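PDB 3LDU: putative methylase from Clostridium difficile, which probably methylates guanine bases of ribosomal RNA and binds GTP in its methyltransferase domain. Local coordinates for residues L21-I33 and Y42-L56. Sequence-based numbering, arbitrary orientation.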
loop_
_atom_site.group_PDB
_atom_site.type_symbol
_atom_site.label_atom_id
_atom_site.label_comp_id
_atom_site.label_asym_id
_atom_site.label_seq_id
_atom_site.Cartn_x
_atom_site.Cartn_y
_atom_site.Cartn_z
ATOM N N LEU A 21 -1.920 4.523 7.341
ATOM C CA LEU A 21 -1.159 5.410 6.435
ATOM C C LEU A 21 -0.886 6.766 7.091
ATOM O O LEU A 21 0.209 7.311 6.993
ATOM C CB LEU A 21 -1.908 5.610 5.121
ATOM C CG LEU A 21 -1.253 6.527 4.067
ATOM C CD1 LEU A 21 0.231 6.183 3.846
ATOM C CD2 LEU A 21 -2.016 6.414 2.775
ATOM N N ALA A 22 -1.884 7.313 7.772
ATOM C CA ALA A 22 -1.709 8.595 8.439
ATOM C C ALA A 22 -0.619 8.505 9.502
ATOM O O ALA A 22 0.186 9.431 9.669
ATOM C CB ALA A 22 -3.022 9.064 9.051
ATOM N N ARG A 23 -0.583 7.378 10.203
ATOM C CA ARG A 23 0.404 7.158 11.242
ATOM C C ARG A 23 1.811 7.123 10.626
ATOM O O ARG A 23 2.751 7.695 11.178
ATOM C CB ARG A 23 0.078 5.842 11.952
ATOM C CG ARG A 23 0.978 5.456 13.080
ATOM C CD ARG A 23 0.487 4.123 13.639
ATOM N NE ARG A 23 -0.895 4.203 14.118
ATOM C CZ ARG A 23 -1.652 3.141 14.409
ATOM N NH1 ARG A 23 -1.176 1.915 14.241
ATOM N NH2 ARG A 23 -2.895 3.307 14.848
ATOM N N GLU A 24 1.945 6.456 9.480
ATOM C CA GLU A 24 3.237 6.374 8.786
ATOM C C GLU A 24 3.718 7.766 8.364
ATOM O O GLU A 24 4.896 8.103 8.498
ATOM C CB GLU A 24 3.111 5.549 7.505
ATOM C CG GLU A 24 2.913 4.054 7.678
ATOM C CD GLU A 24 3.151 3.335 6.356
ATOM O OE1 GLU A 24 4.243 2.761 6.190
ATOM O OE2 GLU A 24 2.277 3.397 5.465
ATOM N N ILE A 25 2.800 8.545 7.815
ATOM C CA ILE A 25 3.109 9.896 7.354
ATOM C C ILE A 25 3.530 10.765 8.529
ATOM O O ILE A 25 4.499 11.520 8.448
ATOM C CB ILE A 25 1.897 10.517 6.648
ATOM C CG1 ILE A 25 1.650 9.790 5.321
ATOM C CG2 ILE A 25 2.110 12.035 6.406
ATOM C CD1 ILE A 25 0.278 10.096 4.696
ATOM N N THR A 26 2.830 10.603 9.648
ATOM C CA THR A 26 3.153 11.359 10.849
ATOM C C THR A 26 4.557 10.979 11.326
ATOM O O THR A 26 5.335 11.840 11.733
ATOM C CB THR A 26 2.089 11.124 11.950
ATOM O OG1 THR A 26 0.817 11.574 11.467
ATOM C CG2 THR A 26 2.435 11.893 13.216
ATOM N N ASN A 27 4.879 9.689 11.252
ATOM C CA ASN A 27 6.194 9.207 11.692
ATOM C C ASN A 27 7.335 9.718 10.800
ATOM O O ASN A 27 8.482 9.757 11.232
ATOM C CB ASN A 27 6.219 7.668 11.797
ATOM C CG ASN A 27 5.748 7.158 13.159
ATOM O OD1 ASN A 27 5.025 6.154 13.247
ATOM N ND2 ASN A 27 6.157 7.838 14.226
ATOM N N LEU A 28 7.020 10.101 9.569
ATOM C CA LEU A 28 8.014 10.731 8.683
ATOM C C LEU A 28 8.201 12.200 9.039
ATOM O O LEU A 28 9.094 12.866 8.509
ATOM C CB LEU A 28 7.608 10.613 7.211
ATOM C CG LEU A 28 7.596 9.219 6.591
ATOM C CD1 LEU A 28 7.236 9.310 5.108
ATOM C CD2 LEU A 28 8.953 8.583 6.768
ATOM N N GLY A 29 7.351 12.706 9.928
ATOM C CA GLY A 29 7.454 14.082 10.380
ATOM C C GLY A 29 6.573 15.049 9.623
ATOM O O GLY A 29 6.709 16.264 9.772
ATOM N N TYR A 30 5.647 14.530 8.823
ATOM C CA TYR A 30 4.844 15.410 7.962
ATOM C C TYR A 30 3.461 15.730 8.501
ATOM O O TYR A 30 2.853 14.936 9.225
ATOM C CB TYR A 30 4.728 14.847 6.545
ATOM C CG TYR A 30 6.064 14.678 5.864
ATOM C CD1 TYR A 30 7.024 15.679 5.941
ATOM C CD2 TYR A 30 6.366 13.527 5.136
ATOM C CE1 TYR A 30 8.246 15.546 5.326
ATOM C CE2 TYR A 30 7.592 13.386 4.511
ATOM C CZ TYR A 30 8.526 14.402 4.612
ATOM O OH TYR A 30 9.752 14.298 4.000
ATOM N N GLU A 31 2.974 16.906 8.119
ATOM C CA GLU A 31 1.678 17.400 8.543
ATOM C C GLU A 31 0.560 16.862 7.657
ATOM O O GLU A 31 0.590 17.022 6.433
ATOM C CB GLU A 31 1.680 18.931 8.499
ATOM C CG GLU A 31 0.375 19.563 8.956
ATOM C CD GLU A 31 0.318 21.057 8.681
ATOM O OE1 GLU A 31 1.243 21.586 8.024
ATOM O OE2 GLU A 31 -0.659 21.698 9.119
ATOM N N ILE A 32 -0.433 16.237 8.274
ATOM C CA ILE A 32 -1.621 15.789 7.545
ATOM C C ILE A 32 -2.642 16.911 7.368
ATOM O O ILE A 32 -3.114 17.495 8.346
ATOM C CB ILE A 32 -2.274 14.592 8.240
ATOM C CG1 ILE A 32 -1.303 13.407 8.206
ATOM C CG2 ILE A 32 -3.604 14.234 7.571
ATOM C CD1 ILE A 32 -1.801 12.190 8.880
ATOM N N ILE A 33 -2.975 17.202 6.112
ATOM C CA ILE A 33 -3.872 18.294 5.763
ATOM C C ILE A 33 -5.327 17.850 5.699
ATOM O O ILE A 33 -6.226 18.568 6.135
ATOM C CB ILE A 33 -3.476 18.895 4.378
ATOM C CG1 ILE A 33 -2.155 19.644 4.494
ATOM C CG2 ILE A 33 -4.577 19.793 3.844
ATOM C CD1 ILE A 33 -2.056 20.465 5.768
ATOM N N TYR A 42 -1.198 15.576 2.507
ATOM C CA TYR A 42 -0.214 16.015 3.492
ATOM C C TYR A 42 0.817 16.989 2.917
ATOM O O TYR A 42 1.052 17.030 1.706
ATOM C CB TYR A 42 0.476 14.811 4.164
ATOM C CG TYR A 42 1.106 13.791 3.222
ATOM C CD1 TYR A 42 2.476 13.611 3.193
ATOM C CD2 TYR A 42 0.326 12.997 2.389
ATOM C CE1 TYR A 42 3.067 12.681 2.344
ATOM C CE2 TYR A 42 0.906 12.051 1.527
ATOM C CZ TYR A 42 2.276 11.905 1.517
ATOM O OH TYR A 42 2.862 10.978 0.684
ATOM N N LYS A 43 1.410 17.780 3.805
ATOM C CA LYS A 43 2.407 18.779 3.430
ATOM C C LYS A 43 3.772 18.263 3.834
ATOM O O LYS A 43 3.918 17.677 4.907
ATOM C CB LYS A 43 2.153 20.097 4.166
ATOM C CG LYS A 43 1.696 21.235 3.276
ATOM C CD LYS A 43 1.479 22.506 4.087
ATOM C CE LYS A 43 2.791 23.215 4.368
ATOM N NZ LYS A 43 3.380 23.764 3.112
ATOM N N THR A 44 4.769 18.487 2.986
ATOM C CA THR A 44 6.127 18.024 3.263
ATOM C C THR A 44 7.147 19.075 2.864
ATOM O O THR A 44 6.816 20.042 2.182
ATOM C CB THR A 44 6.467 16.738 2.464
ATOM O OG1 THR A 44 6.780 17.075 1.105
ATOM C CG2 THR A 44 5.295 15.748 2.469
ATOM N N ASP A 45 8.385 18.879 3.305
ATOM C CA ASP A 45 9.508 19.664 2.821
ATOM C C ASP A 45 9.982 19.099 1.484
ATOM O O ASP A 45 9.304 18.256 0.880
ATOM C CB ASP A 45 10.648 19.666 3.846
ATOM C CG ASP A 45 11.152 18.266 4.170
ATOM O OD1 ASP A 45 10.872 17.331 3.400
ATOM O OD2 ASP A 45 11.840 18.100 5.198
ATOM N N GLU A 46 11.145 19.550 1.019
ATOM C CA GLU A 46 11.619 19.151 -0.302
ATOM C C GLU A 46 12.034 17.684 -0.378
ATOM O O GLU A 46 12.245 17.153 -1.466
ATOM C CB GLU A 46 12.771 20.058 -0.781
ATOM C CG GLU A 46 14.080 19.841 -0.037
ATOM C CD GLU A 46 14.304 20.837 1.094
ATOM O OE1 GLU A 46 13.310 21.259 1.738
ATOM O OE2 GLU A 46 15.482 21.197 1.335
ATOM N N PHE A 47 12.144 17.027 0.779
ATOM C CA PHE A 47 12.504 15.619 0.816
ATOM C C PHE A 47 11.278 14.728 0.698
ATOM O O PHE A 47 11.397 13.505 0.648
ATOM C CB PHE A 47 13.260 15.286 2.108
ATOM C CG PHE A 47 14.640 15.891 2.176
ATOM C CD1 PHE A 47 15.743 15.195 1.710
ATOM C CD2 PHE A 47 14.830 17.151 2.710
ATOM C CE1 PHE A 47 17.009 15.741 1.774
ATOM C CE2 PHE A 47 16.094 17.707 2.776
ATOM C CZ PHE A 47 17.185 16.999 2.305
ATOM N N GLY A 48 10.103 15.349 0.624
ATOM C CA GLY A 48 8.843 14.637 0.775
ATOM C C GLY A 48 8.547 13.601 -0.290
ATOM O O GLY A 48 8.015 12.523 0.001
ATOM N N ILE A 49 8.877 13.911 -1.534
ATOM C CA ILE A 49 8.558 12.988 -2.619
ATOM C C ILE A 49 9.417 11.731 -2.499
ATOM O O ILE A 49 8.908 10.596 -2.555
ATOM C CB ILE A 49 8.726 13.647 -4.005
ATOM C CG1 ILE A 49 7.641 14.705 -4.221
ATOM C CG2 ILE A 49 8.616 12.586 -5.106
ATOM C CD1 ILE A 49 7.813 15.508 -5.538
ATOM N N ALA A 50 10.719 11.935 -2.307
ATOM C CA ALA A 50 11.663 10.833 -2.144
ATOM C C ALA A 50 11.344 9.987 -0.904
ATOM O O ALA A 50 11.261 8.751 -0.967
ATOM C CB ALA A 50 13.101 11.372 -2.072
ATOM N N LYS A 51 11.171 10.654 0.231
ATOM C CA LYS A 51 10.922 9.941 1.488
ATOM C C LYS A 51 9.605 9.189 1.489
ATOM O O LYS A 51 9.526 8.099 2.038
ATOM C CB LYS A 51 10.956 10.895 2.687
ATOM C CG LYS A 51 12.362 11.134 3.238
ATOM C CD LYS A 51 12.362 12.202 4.325
ATOM C CE LYS A 51 11.383 11.875 5.445
ATOM N NZ LYS A 51 11.429 12.908 6.525
ATOM N N SER A 52 8.570 9.777 0.893
ATOM C CA SER A 52 7.244 9.139 0.880
ATOM C C SER A 52 7.239 7.869 0.042
ATOM O O SER A 52 6.754 6.824 0.482
ATOM C CB SER A 52 6.184 10.124 0.382
ATOM O OG SER A 52 6.074 11.203 1.290
ATOM N N ASN A 53 7.793 7.943 -1.161
ATOM C CA ASN A 53 7.951 6.756 -1.993
ATOM C C ASN A 53 8.855 5.713 -1.342
ATOM O O ASN A 53 8.601 4.511 -1.433
ATOM C CB ASN A 53 8.526 7.147 -3.366
ATOM C CG ASN A 53 7.473 7.705 -4.279
ATOM O OD1 ASN A 53 6.568 6.986 -4.699
ATOM N ND2 ASN A 53 7.568 8.999 -4.588
HETATM N N MSE A 54 9.899 6.175 -0.662
HETATM C CA MSE A 54 10.875 5.256 -0.075
HETATM C C MSE A 54 10.298 4.473 1.099
HETATM O O MSE A 54 10.572 3.270 1.261
HETATM C CB MSE A 54 12.101 6.029 0.405
HETATM C CG MSE A 54 13.186 5.172 1.046
HETATM SE SE MSE A 54 13.926 3.809 -0.155
HETATM C CE MSE A 54 14.008 4.795 -1.766
ATOM N N TRP A 55 9.515 5.168 1.921
ATOM C CA TRP A 55 9.190 4.680 3.258
ATOM C C TRP A 55 7.742 4.242 3.483
ATOM O O TRP A 55 7.485 3.411 4.356
ATOM C CB TRP A 55 9.578 5.732 4.313
ATOM C CG TRP A 55 11.061 5.763 4.579
ATOM C CD1 TRP A 55 11.970 6.684 4.114
ATOM C CD2 TRP A 55 11.804 4.797 5.319
ATOM N NE1 TRP A 55 13.233 6.349 4.553
ATOM C CE2 TRP A 55 13.160 5.195 5.290
ATOM C CE3 TRP A 55 11.462 3.631 6.020
ATOM C CZ2 TRP A 55 14.164 4.475 5.937
ATOM C CZ3 TRP A 55 12.455 2.917 6.650
ATOM C CH2 TRP A 55 13.791 3.338 6.608
ATOM N N LEU A 56 6.792 4.789 2.728
ATOM C CA LEU A 56 5.392 4.455 3.012
ATOM C C LEU A 56 5.030 3.030 2.565
ATOM O O LEU A 56 5.165 2.689 1.382
ATOM C CB LEU A 56 4.459 5.489 2.358
ATOM C CG LEU A 56 4.624 6.910 2.883
ATOM C CD1 LEU A 56 3.688 7.850 2.104
ATOM C CD2 LEU A 56 4.339 6.984 4.385
HETATM O O HOH W 1 6.818 3.897 6.995
HETATM O O HOH W 2 4.899 18.986 7.061
#
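Tyr30 lays its ring against Thr44 and reaches with its hydroxyl to the start of helix 48-55; a tyrosine suits the place because its flat apolar face takes a methyl while its tip finds a polar partner. Thr44 sets CG2 over one face, 3.6 Å from the Tyr30 ring centroid and only 12° off the normal, a CH-pi contact; the opposite face has Leu28 O above its centre. Because OG1 of Thr44 stands between its own backbone N and carbonyl carbon (chi1 78°), the hydroxyl can bond Asp45 O while the methyl serves the ring. Tyr30 OH donates to Asp45 OD1 at 3.3 Å. Asp45 OD1 also accepts from Phe47 N, from the opposite face of the carboxylate plane, so this aspartate both caps the turn into helix 48-55 and holds the phenol. Lys51, bent at chi3, passes its CE by the hydroxyl and bonds Leu28 O through NZ (3.1 Å), a carbonyl just before Gly29. There, with positive phi, Gly29 closes a Schellman motif; a CB would jam against the preceding carbonyl O. The hairpin of 31-36 and 39-44, in the RlmL ferredoxin-like region, edges a mixed sheet with 31-36 outermost; Lys43 N donates to Glu31 O at 2.9 Å. A water supplements the weak return bond by joining Glu31 N to Lys43 O. On the hairpin face carrying Tyr42 and Ile32, Ile25 CD1 lies above the Tyr42 ring, 3.9 Å from its centroid, and CG2 touches CD1 of that tyrosine, whose hydroxyl bonds Ser11. Leu56 pushes CD2 against Glu24 CB (3.6 Å) and Leu28 CD1, while the other Leu28 methyl meets Trp55 CB. The extended side chain of buried Glu24 brings OE1 to Arg57 N and Tyr189 OH and OE2 to Cys58 N; a water links OE1 to Trp55 O.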